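Local coordinates for protein protease (Penicillium cyclopium, PDB 5Z6O) that is a subtilisin-like serine protease that probably hydrolyses casein, gelatin and type IV collagen by means of a charge relay system, at residues A[214-217]-A[221-224]; A[49-54]-A[77-82]; A[182-187]-A[232-237]; A[67-70]-A[74-77]; A[15-20]-A[24-29]. All coordinates share one frame; numbering follows the deposited sequence.

Contact 1. Residues A[214-217]-A[221-224]; sequences AAYP and SKTL
Lys222 sends its CG anti to the backbone N (chi1 -170°), and two further bends, at chi2 and chi3, fold the chain back so that CE rests over one face of the Tyr216 ring. This is a CH-pi contact: CE lies 3.8 Å from the centroid of the Tyr216 ring and 22° off its normal, displaced toward the rim where CE2 and CZ sit. Nearer the backbone, Lys222 CB approaches Tyr216 CD1 at 3.6 Å, so both ends of the aliphatic chain lean on the ring while the middle arches away. On the opposite face the next residue, Pro217, sets its CD 3.4 Å above the ring plane, toward the rim; the phenol is thus layered between a lysine methylene and a proline methylene.

The backbones pair as well. Ala214 N gives its hydrogen to Lys222 O at 3.0 Å, and Lys222 N returns one to Ala214 O at 2.9 Å, making an antiparallel hydrogen-bonded pair. One step on, Ala215 and Ser221 form the non-hydrogen-bonded pair, their CA atoms only 4.2 Å apart, and Ser221 CB comes up to Ala214 O at 3.3 Å. Lys222 O is also hydrogen-bonded to His76 NE2, which ties the hairpin to helix 73-82.

Ala214 packs on that helix too, against His76, Ser79 and Thr80. Tyr216 is about 6 Å from His73 of the charge relay system, side chain to side chain, and this ring-on-lysine packing sits at the turn end of the antiparallel beta hairpin, 212-215 with 221-224.

Contact 2. Residues A[49-54]-A[77-82]; sequences HADFGG and TASTAA
The Phe52 ring meets helix 73-82 edge-on: Ala78 C lies in the ring plane, 3.8 Å from CE1, and Ser79 N is equally close to that same CE1. The neighbouring ring carbon, CZ, touches the methyl CB of Ala78 at 3.9 Å, so two adjacent carbons of the rim abut one turn of the helix. CG of Phe52 is anti to its carbonyl carbon (chi1 -58°), which carries the ring across to the helix. In the imidazole of His49 the edge is used differently: ND1 accepts the backbone N of Asp51 at 3.0 Å, almost within the ring plane and nearly straight at 172°, and NE2 at the far side of the ring is bonded to Gly220 O.

The flat carboxylate of Asp51 supplies the polar half of the contact. Ser79 OG donates to Asp51 OD2 at 2.8 Å, arriving on the anti side of that oxygen and 25° out of the carboxylate plane. In the subtilase fold this joins the loop that follows strand 37-42, the strand ending in the charge relay aspartate Asp42, to the helix whose first residue is the charge relay His73; the side chains of Ala78 and Asp42 are about 7 Å apart.

Both polar groups are buried and have further partners. Asp51 OD1 is held by the backbone N of Lys85, and Ser79 OG is also bonded to Ala215 N of the hairpin strand. The loop turns tightly here, with Phe52 N bonded to His49 O at 3.1 Å. Ile45, earlier in the same loop, touches both Phe52 and Ala78.

Contact 3. Residues A[182-187]-A[232-237]; sequences CTIAAS and PHVAGA
Strand 182-187 and the helical segment 232-237 approach each other at Ile184 and Val234, whose CA atoms are 7.7 Å apart. The helix is regular after the kink at Pro232, with Gly236 N bonded to Pro232 O at 2.9 Å; the strand runs extended and turns alternate side chains, Cys182 and Ile184, toward it.

Ile184 and Val234 meet tip to tip. At chi1 179° Val234 holds CG2 beside its backbone N and anti to its carbonyl carbon, where it reaches Ile184 CD1 and Ile184 CG2, each at 3.7 Å, while CG1 lies 3.9 Å from Ile184 CD1. Beside this pair, Cys182 SG stands 4.4 Å from Val234 CG1. With an alanine at Ile184, the atoms facing both Val234 methyls would be gone, which is likely to open a gap between strand and helix.

Every touching residue is buried. Cys182 is in the disulfide with Cys253, which draws in helix 249-259, and Thr183 N bonds to Asp204, a calcium ligand. Ile184 leans on Leu205 and Ala207 of strand 205-208, and Phe158 of strand 157-162 touches Val234, so helix 227-245 packs across adjacent strands of the parallel sheet.

Contact 4. Residues A[67-70]-A[74-77]; sequences DTDG and GTHT
One carboxylate oxygen, Asp69 OD2, accepts both donors of Thr75. The hydroxyl is the nearer: Thr75 OG1 donates to Asp69 OD2 at 2.6 Å, on the anti lone pair, which points away from OD1. The amide Thr75 N reaches the same oxygen at 3.0 Å but from above the carboxylate plane, 43° out of it, with a bent N-H...O angle of 147°. Thr75 OG1 is anti to its own carbonyl carbon (chi1 -60°), which sets it beside the backbone N and lets the two donors converge. Gly74 N is 3.7 Å from Asp69 OD2 and bonds instead to Thr43 OG1.

The second oxygen, Asp69 OD1, is bonded to Asn71 N, Gly72 N and Thr43 OG1, while Thr75 OG1 also takes Asp46 N. The buried charge thus faces several amides at the start of helix 73-82, whose N-terminal end would probably help to stabilise it. Were Asp69 replaced by an alanine, Thr75 N and OG1 would probably be left without their common acceptor, and the Asn71 and Gly72 amides without theirs.

Gly74 follows His73 and comes within about 3 Å of the Asp42 side chain, so the Asp69-Thr75 bonds lie at the start of the helix next to the charge relay pair. Pro217, just past strand 212-215, packs on both Asp69 and Thr75; Ala215 of that strand also touches Thr75, and His76 reaches Met229 of helix 227-245.

Contact 5. Residues A[15-20]-A[24-29]; sequences RISSKK and TDYVYD
Ser17 OG accepts the backbone N of Val27 at 3.1 Å, nearly straight at 168°, where the chain leaving helix 11-16 runs past strand 26-29, which pairs antiparallel with strand 2-5 in a small two-stranded sheet. The hydroxyl lies between the backbone N and carbonyl carbon of its own residue (chi1 56°), a rotation that turns it to the strand. Its hydrogen goes to a water at 2.8 Å from Ser17 OG, and that water donates on to Asp25 O at 2.7 Å. Ser17 thus holds the chain on both sides of Tyr26, at Val27 N directly and at Asp25 O through the water.

Around this polar link lie the side chains of Tyr26 and Ile16. Ser17 OG also sits in the plane of the Tyr26 ring at its edge, 3.4 Å from CD1. Farther along the same side of the ring, Ile16 CD1 approaches Tyr26 CE1 obliquely at 4.0 Å. Two residues on, Tyr28 CD1 lies over the rim of one face of the Tyr26 ring, 3.6 Å above its plane.

What fixes these groups lies farther out. The phenol OH of Tyr26 is bonded to Val88 O, and Asp25 OD1 takes Asn7 N beyond strand 2-5. On the helix side Arg15 NE makes a salt bridge with Asp191. The loop after the helix is folded on itself: Arg15 NH2 reaches Ser18 O through a weak bond, and Ser18 OG donates to Lys20 O at 2.7 Å, in the carbonyl plane and on a lone pair. Lys20 C lies over one face of the Arg15 guanidinium, 3.5 Å above its plane.

Along the chain contact 5 comes first, then contacts 2 and 4, both ending on helix 73-82 and sharing Thr77, and last contact 3, whose span encloses contact 1. Contacts 1, 2 and 4 cluster with centres about 10 Å apart, round the helix that begins at His73; the hairpin of contact 1 touches both others, through Ser79 and His76. Contact 3, about 16 Å from contact 2 between centres, touches it where Pro232 meets Thr77, so helices 73-82 and 227-245, carrying His73 and Ser228, are packed together. Contact 5, joining helix 11-16 to strand 26-29 near the N-terminus, touches none of them, its centre about 15 Å from contact 3's and about 27 Å from contact 4's.

Contact 1. Residues A[214-217]-A[221-224]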
# COMPACT_ATOMS: atom_id res chain seq x y z
N ALA A 214 -5.17 9.23 7.94
CA ALA A 214 -4.42 8.17 8.63
C ALA A 214 -3.48 8.80 9.66
O ALA A 214 -3.42 10.03 9.80
CB ALA A 214 -3.63 7.31 7.63
N ALA A 215 -2.72 7.96 10.36
CA ALA A 215 -1.87 8.43 11.46
C ALA A 215 -0.75 9.33 10.95
O ALA A 215 -0.27 9.21 9.82
CB ALA A 215 -1.24 7.22 12.17
N TYR A 216 -0.29 10.23 11.83
CA TYR A 216 0.80 11.13 11.52
C TYR A 216 1.73 11.18 12.74
O TYR A 216 1.26 11.00 13.86
CB TYR A 216 0.23 12.52 11.22
CG TYR A 216 0.98 13.33 10.24
CD1 TYR A 216 1.12 12.91 8.92
CD2 TYR A 216 1.51 14.56 10.61
CE1 TYR A 216 1.81 13.68 8.01
CE2 TYR A 216 2.20 15.33 9.70
CZ TYR A 216 2.35 14.89 8.41
OH TYR A 216 3.04 15.68 7.52
N PRO A 217 3.03 11.35 12.53
CA PRO A 217 3.96 11.30 13.67
C PRO A 217 3.54 12.19 14.82
O PRO A 217 3.07 13.32 14.63
CB PRO A 217 5.28 11.77 13.07
CG PRO A 217 5.21 11.32 11.62
CD PRO A 217 3.73 11.57 11.25
N SER A 221 -3.47 12.69 13.46
CA SER A 221 -3.81 12.14 12.16
C SER A 221 -3.76 13.26 11.13
O SER A 221 -3.72 14.44 11.47
CB SER A 221 -5.17 11.46 12.20
OG SER A 221 -6.20 12.40 12.42
N LYS A 222 -3.75 12.88 9.86
CA LYS A 222 -3.66 13.86 8.78
C LYS A 222 -4.41 13.30 7.58
O LYS A 222 -4.46 12.09 7.39
CB LYS A 222 -2.21 14.12 8.39
CG LYS A 222 -2.03 15.29 7.45
CD LYS A 222 -2.07 16.61 8.19
CE LYS A 222 -0.72 16.97 8.79
NZ LYS A 222 -0.72 18.34 9.40
N THR A 223 -5.00 14.20 6.77
CA THR A 223 -5.71 13.84 5.55
C THR A 223 -4.87 14.27 4.34
O THR A 223 -4.50 15.44 4.21
CB THR A 223 -7.09 14.50 5.53
OG1 THR A 223 -7.84 14.10 6.70
CG2 THR A 223 -7.83 14.07 4.28
N LEU A 224 -4.49 13.30 3.49
CA LEU A 224 -3.56 13.54 2.38
C LEU A 224 -4.12 12.94 1.10
O LEU A 224 -5.02 12.10 1.16
CB LEU A 224 -2.17 12.91 2.63
CG LEU A 224 -1.36 13.35 3.84
CD1 LEU A 224 -0.10 12.47 3.86
CD2 LEU A 224 -1.00 14.82 3.67

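Contact 2. Residues A[49-54]-A[77-82]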
# COMPACT_ATOMS: atom_id res chain seq x y z
N HIS A 49 3.49 5.20 17.60
CA HIS A 49 2.16 5.77 17.46
C HIS A 49 1.10 4.81 17.97
O HIS A 49 1.19 3.61 17.76
CB HIS A 49 1.86 6.11 15.99
CG HIS A 49 0.70 7.04 15.81
ND1 HIS A 49 -0.60 6.67 16.07
CD2 HIS A 49 0.64 8.31 15.35
CE1 HIS A 49 -1.40 7.69 15.82
NE2 HIS A 49 -0.67 8.70 15.39
N ALA A 50 0.08 5.35 18.64
CA ALA A 50 -0.92 4.47 19.22
C ALA A 50 -1.62 3.59 18.17
O ALA A 50 -2.06 2.49 18.49
CB ALA A 50 -1.96 5.28 19.98
N ASP A 51 -1.70 4.06 16.92
CA ASP A 51 -2.44 3.32 15.91
C ASP A 51 -1.80 1.99 15.58
O ASP A 51 -2.48 1.11 15.04
CB ASP A 51 -2.55 4.15 14.61
CG ASP A 51 -3.75 3.75 13.77
OD1 ASP A 51 -4.82 3.53 14.35
OD2 ASP A 51 -3.64 3.68 12.53
N PHE A 52 -0.50 1.80 15.84
CA PHE A 52 0.11 0.51 15.56
C PHE A 52 0.04 -0.47 16.73
O PHE A 52 0.23 -1.68 16.52
CB PHE A 52 1.59 0.71 15.14
CG PHE A 52 1.71 1.60 13.93
CD1 PHE A 52 1.23 1.17 12.69
CD2 PHE A 52 2.24 2.85 14.04
CE1 PHE A 52 1.31 1.99 11.57
CE2 PHE A 52 2.32 3.71 12.91
CZ PHE A 52 1.86 3.27 11.68
N GLY A 53 -0.24 0.01 17.94
CA GLY A 53 -0.46 -0.91 19.05
C GLY A 53 0.65 -1.90 19.27
O GLY A 53 0.37 -3.08 19.56
N GLY A 54 1.91 -1.47 19.12
CA GLY A 54 3.02 -2.37 19.31
C GLY A 54 3.34 -3.30 18.16
O GLY A 54 4.29 -4.07 18.26
N THR A 77 1.19 6.13 5.39
CA THR A 77 0.94 4.97 4.54
C THR A 77 0.97 3.66 5.32
O THR A 77 0.12 2.78 5.09
CB THR A 77 1.94 4.92 3.37
OG1 THR A 77 3.28 4.81 3.87
CG2 THR A 77 1.79 6.21 2.48
N ALA A 78 1.92 3.51 6.27
CA ALA A 78 1.86 2.31 7.10
C ALA A 78 0.53 2.24 7.86
O ALA A 78 -0.02 1.15 8.09
CB ALA A 78 3.04 2.33 8.09
N SER A 79 0.03 3.38 8.29
CA SER A 79 -1.22 3.43 9.05
C SER A 79 -2.41 2.99 8.19
O SER A 79 -3.26 2.23 8.65
CB SER A 79 -1.41 4.85 9.60
OG SER A 79 -2.66 4.97 10.25
N THR A 80 -2.50 3.48 6.95
CA THR A 80 -3.54 3.01 6.03
C THR A 80 -3.44 1.51 5.83
O THR A 80 -4.47 0.83 5.73
CB THR A 80 -3.38 3.76 4.69
OG1 THR A 80 -3.71 5.14 4.92
CG2 THR A 80 -4.29 3.19 3.60
N ALA A 81 -2.22 0.96 5.78
CA ALA A 81 -2.12 -0.47 5.50
C ALA A 81 -2.54 -1.30 6.69
O ALA A 81 -3.20 -2.34 6.53
CB ALA A 81 -0.67 -0.84 5.11
N ALA A 82 -2.19 -0.84 7.93
CA ALA A 82 -2.21 -1.77 9.05
C ALA A 82 -2.55 -1.13 10.40
O ALA A 82 -2.54 -1.85 11.40
CB ALA A 82 -0.85 -2.46 9.16

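Contact 3. Residues A[182-187]-A[232-237]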
# COMPACT_ATOMS: atom_id res chain seq x y z
N CYS A 182 2.22 -4.81 -8.45
CA CYS A 182 0.80 -4.50 -8.46
C CYS A 182 0.73 -2.98 -8.43
O CYS A 182 1.05 -2.36 -7.41
CB CYS A 182 0.11 -5.17 -7.27
SG CYS A 182 -1.63 -5.61 -7.56
N THR A 183 0.43 -2.37 -9.57
CA THR A 183 0.54 -0.92 -9.73
C THR A 183 -0.84 -0.27 -9.55
O THR A 183 -1.79 -0.65 -10.25
CB THR A 183 1.08 -0.60 -11.12
OG1 THR A 183 2.38 -1.18 -11.26
CG2 THR A 183 1.16 0.89 -11.34
N ILE A 184 -0.93 0.73 -8.66
CA ILE A 184 -2.22 1.15 -8.10
C ILE A 184 -2.47 2.62 -8.46
O ILE A 184 -1.66 3.49 -8.13
CB ILE A 184 -2.27 0.96 -6.57
CG1 ILE A 184 -1.76 -0.42 -6.15
CG2 ILE A 184 -3.68 1.20 -6.06
CD1 ILE A 184 -2.48 -1.56 -6.91
N ALA A 185 -3.61 2.89 -9.09
CA ALA A 185 -4.05 4.25 -9.37
C ALA A 185 -5.03 4.72 -8.29
O ALA A 185 -5.53 3.92 -7.49
CB ALA A 185 -4.70 4.33 -10.76
N ALA A 186 -5.26 6.03 -8.25
CA ALA A 186 -5.98 6.66 -7.15
C ALA A 186 -7.42 7.01 -7.54
O ALA A 186 -7.64 7.66 -8.57
CB ALA A 186 -5.26 7.92 -6.68
N SER A 187 -8.39 6.64 -6.69
CA SER A 187 -9.79 6.97 -6.93
C SER A 187 -10.28 8.00 -5.92
O SER A 187 -9.64 8.23 -4.89
CB SER A 187 -10.67 5.71 -6.86
OG SER A 187 -10.79 5.21 -5.53
N PRO A 232 -1.14 1.66 -0.28
CA PRO A 232 -1.21 0.91 0.98
C PRO A 232 -2.57 0.29 1.24
O PRO A 232 -2.64 -0.69 2.00
CB PRO A 232 -0.82 1.95 2.06
CG PRO A 232 -1.02 3.26 1.42
CD PRO A 232 -0.71 3.05 -0.04
N HIS A 233 -3.66 0.81 0.64
CA HIS A 233 -4.92 0.05 0.74
C HIS A 233 -4.74 -1.33 0.15
O HIS A 233 -5.27 -2.32 0.67
CB HIS A 233 -6.07 0.77 0.02
CG HIS A 233 -6.56 2.02 0.69
ND1 HIS A 233 -5.97 3.26 0.52
CD2 HIS A 233 -7.63 2.24 1.51
CE1 HIS A 233 -6.65 4.17 1.19
NE2 HIS A 233 -7.67 3.58 1.79
N VAL A 234 -4.01 -1.41 -0.97
CA VAL A 234 -3.82 -2.69 -1.65
C VAL A 234 -2.81 -3.55 -0.88
O VAL A 234 -2.99 -4.77 -0.76
CB VAL A 234 -3.41 -2.46 -3.12
CG1 VAL A 234 -3.18 -3.80 -3.85
CG2 VAL A 234 -4.50 -1.69 -3.86
N ALA A 235 -1.77 -2.93 -0.30
CA ALA A 235 -0.86 -3.69 0.56
C ALA A 235 -1.63 -4.33 1.70
O ALA A 235 -1.45 -5.53 2.00
CB ALA A 235 0.24 -2.78 1.15
N GLY A 236 -2.49 -3.55 2.35
CA GLY A 236 -3.28 -4.11 3.43
C GLY A 236 -4.23 -5.19 2.95
O GLY A 236 -4.40 -6.21 3.63
N ALA A 237 -4.90 -4.97 1.82
CA ALA A 237 -5.81 -6.00 1.32
C ALA A 237 -5.07 -7.29 0.98
O ALA A 237 -5.61 -8.39 1.17
CB ALA A 237 -6.58 -5.48 0.09

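Contact 4. Residues A[67-70]-A[74-77]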
# COMPACT_ATOMS: atom_id res chain seq x y z
N ASP A 67 16.46 7.55 13.21
CA ASP A 67 15.53 6.42 13.04
C ASP A 67 14.12 6.80 13.45
O ASP A 67 13.46 6.17 14.31
CB ASP A 67 16.01 5.21 13.81
CG ASP A 67 17.34 4.71 13.30
OD1 ASP A 67 17.65 4.92 12.10
OD2 ASP A 67 18.11 4.14 14.10
N THR A 68 13.66 7.89 12.85
CA THR A 68 12.31 8.37 13.05
C THR A 68 11.73 8.76 11.70
O THR A 68 12.45 8.96 10.73
CB THR A 68 12.26 9.61 13.98
OG1 THR A 68 12.97 10.69 13.37
CG2 THR A 68 12.92 9.32 15.31
N ASP A 69 10.40 8.91 11.67
CA ASP A 69 9.75 9.46 10.48
C ASP A 69 9.72 10.99 10.60
O ASP A 69 8.84 11.56 11.25
CB ASP A 69 8.34 8.88 10.35
CG ASP A 69 7.60 9.48 9.15
OD1 ASP A 69 8.26 10.15 8.36
OD2 ASP A 69 6.37 9.30 9.02
N GLY A 70 10.68 11.66 9.98
CA GLY A 70 10.68 13.11 10.06
C GLY A 70 9.84 13.79 9.00
O GLY A 70 9.81 15.02 8.93
N GLY A 74 5.63 8.17 5.60
CA GLY A 74 5.84 6.76 5.91
C GLY A 74 4.92 6.26 7.01
O GLY A 74 4.42 5.14 6.94
N THR A 75 4.63 7.11 8.00
CA THR A 75 3.69 6.74 9.06
C THR A 75 2.27 6.68 8.52
O THR A 75 1.50 5.77 8.86
CB THR A 75 3.76 7.77 10.18
OG1 THR A 75 5.10 7.78 10.71
CG2 THR A 75 2.70 7.47 11.31
N HIS A 76 1.93 7.63 7.67
CA HIS A 76 0.57 7.72 7.14
C HIS A 76 0.26 6.49 6.28
O HIS A 76 -0.78 5.83 6.43
CB HIS A 76 0.46 9.03 6.35
CG HIS A 76 -0.95 9.40 5.94
ND1 HIS A 76 -1.57 8.90 4.81
CD2 HIS A 76 -1.82 10.27 6.50
CE1 HIS A 76 -2.79 9.43 4.71
NE2 HIS A 76 -2.95 10.27 5.72
N THR A 77 1.19 6.13 5.39
CA THR A 77 0.94 4.97 4.54
C THR A 77 0.97 3.66 5.32
O THR A 77 0.12 2.78 5.09
CB THR A 77 1.94 4.92 3.37
OG1 THR A 77 3.28 4.81 3.87
CG2 THR A 77 1.79 6.21 2.48

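Contact 5. Residues A[15-20]-A[24-29]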
# COMPACT_ATOMS: atom_id res chain seq x y z
N ARG A 15 -15.11 2.20 1.80
CA ARG A 15 -15.33 1.96 0.38
C ARG A 15 -14.92 0.56 -0.01
O ARG A 15 -15.58 -0.06 -0.85
CB ARG A 15 -14.55 2.97 -0.46
CG ARG A 15 -14.86 2.90 -1.98
CD ARG A 15 -16.31 3.25 -2.22
NE ARG A 15 -16.77 2.96 -3.59
CZ ARG A 15 -17.25 1.78 -3.98
NH1 ARG A 15 -17.70 1.63 -5.23
NH2 ARG A 15 -17.32 0.76 -3.12
N ILE A 16 -13.79 0.07 0.53
CA ILE A 16 -13.27 -1.20 0.00
C ILE A 16 -14.03 -2.42 0.50
O ILE A 16 -13.78 -3.53 0.01
CB ILE A 16 -11.78 -1.40 0.31
CG1 ILE A 16 -11.56 -1.50 1.82
CG2 ILE A 16 -10.99 -0.27 -0.33
CD1 ILE A 16 -10.23 -2.11 2.26
N SER A 17 -14.96 -2.26 1.46
CA SER A 17 -15.79 -3.38 1.89
C SER A 17 -17.22 -3.25 1.41
O SER A 17 -18.10 -3.96 1.89
CB SER A 17 -15.76 -3.58 3.42
OG SER A 17 -16.13 -2.42 4.15
N SER A 18 -17.45 -2.41 0.42
CA SER A 18 -18.80 -2.12 -0.05
C SER A 18 -18.83 -2.21 -1.57
O SER A 18 -17.86 -1.84 -2.23
CB SER A 18 -19.24 -0.72 0.39
OG SER A 18 -20.54 -0.49 -0.10
N LYS A 19 -19.92 -2.73 -2.13
CA LYS A 19 -19.96 -2.73 -3.58
C LYS A 19 -20.35 -1.37 -4.12
O LYS A 19 -19.97 -1.04 -5.24
CB LYS A 19 -20.94 -3.80 -4.09
CG LYS A 19 -20.48 -5.20 -3.75
CD LYS A 19 -21.43 -6.25 -4.29
CE LYS A 19 -20.98 -7.65 -3.92
NZ LYS A 19 -21.88 -8.69 -4.51
N LYS A 20 -21.06 -0.57 -3.34
CA LYS A 20 -21.51 0.77 -3.71
C LYS A 20 -20.78 1.84 -2.90
O LYS A 20 -20.40 1.61 -1.74
CB LYS A 20 -23.03 0.91 -3.48
CG LYS A 20 -23.88 0.72 -4.73
CD LYS A 20 -23.76 -0.70 -5.28
CE LYS A 20 -24.79 -0.97 -6.39
NZ LYS A 20 -24.46 -0.23 -7.64
N THR A 24 -20.51 3.78 5.25
CA THR A 24 -19.88 4.44 6.39
C THR A 24 -19.11 3.49 7.27
O THR A 24 -18.33 3.97 8.09
CB THR A 24 -20.92 5.15 7.26
OG1 THR A 24 -21.87 4.20 7.71
CG2 THR A 24 -21.63 6.26 6.47
N ASP A 25 -19.33 2.19 7.15
CA ASP A 25 -18.72 1.20 8.02
C ASP A 25 -17.74 0.33 7.26
O ASP A 25 -17.96 0.01 6.10
CB ASP A 25 -19.76 0.28 8.64
CG ASP A 25 -20.87 1.03 9.32
OD1 ASP A 25 -20.66 2.18 9.73
OD2 ASP A 25 -21.95 0.44 9.44
N TYR A 26 -16.69 -0.10 7.94
CA TYR A 26 -15.72 -1.03 7.37
C TYR A 26 -15.95 -2.43 7.95
O TYR A 26 -15.94 -2.60 9.17
CB TYR A 26 -14.31 -0.52 7.65
CG TYR A 26 -13.19 -1.44 7.21
CD1 TYR A 26 -13.26 -2.13 6.00
CD2 TYR A 26 -12.04 -1.59 7.98
CE1 TYR A 26 -12.20 -3.00 5.60
CE2 TYR A 26 -11.00 -2.43 7.59
CZ TYR A 26 -11.09 -3.12 6.39
OH TYR A 26 -10.08 -3.98 6.00
N VAL A 27 -16.18 -3.41 7.09
CA VAL A 27 -16.53 -4.77 7.50
C VAL A 27 -15.44 -5.70 6.98
O VAL A 27 -15.12 -5.66 5.79
CB VAL A 27 -17.90 -5.20 6.93
CG1 VAL A 27 -18.26 -6.59 7.46
CG2 VAL A 27 -18.98 -4.18 7.31
N TYR A 28 -14.89 -6.55 7.87
CA TYR A 28 -13.74 -7.37 7.50
C TYR A 28 -13.74 -8.63 8.37
O TYR A 28 -14.28 -8.63 9.47
CB TYR A 28 -12.41 -6.58 7.64
CG TYR A 28 -12.14 -6.11 9.06
CD1 TYR A 28 -12.69 -4.91 9.55
CD2 TYR A 28 -11.38 -6.88 9.92
CE1 TYR A 28 -12.46 -4.49 10.87
CE2 TYR A 28 -11.12 -6.46 11.23
CZ TYR A 28 -11.69 -5.29 11.70
OH TYR A 28 -11.39 -4.92 12.97
N ASP A 29 -13.12 -9.68 7.89
CA ASP A 29 -13.00 -10.90 8.70
C ASP A 29 -12.00 -10.72 9.83
O ASP A 29 -10.94 -10.10 9.66
CB ASP A 29 -12.54 -12.07 7.82
CG ASP A 29 -12.54 -13.35 8.57
OD1 ASP A 29 -13.66 -13.85 8.78
OD2 ASP A 29 -11.46 -13.80 9.02
O HOH W 1 -18.49 -1.02 3.69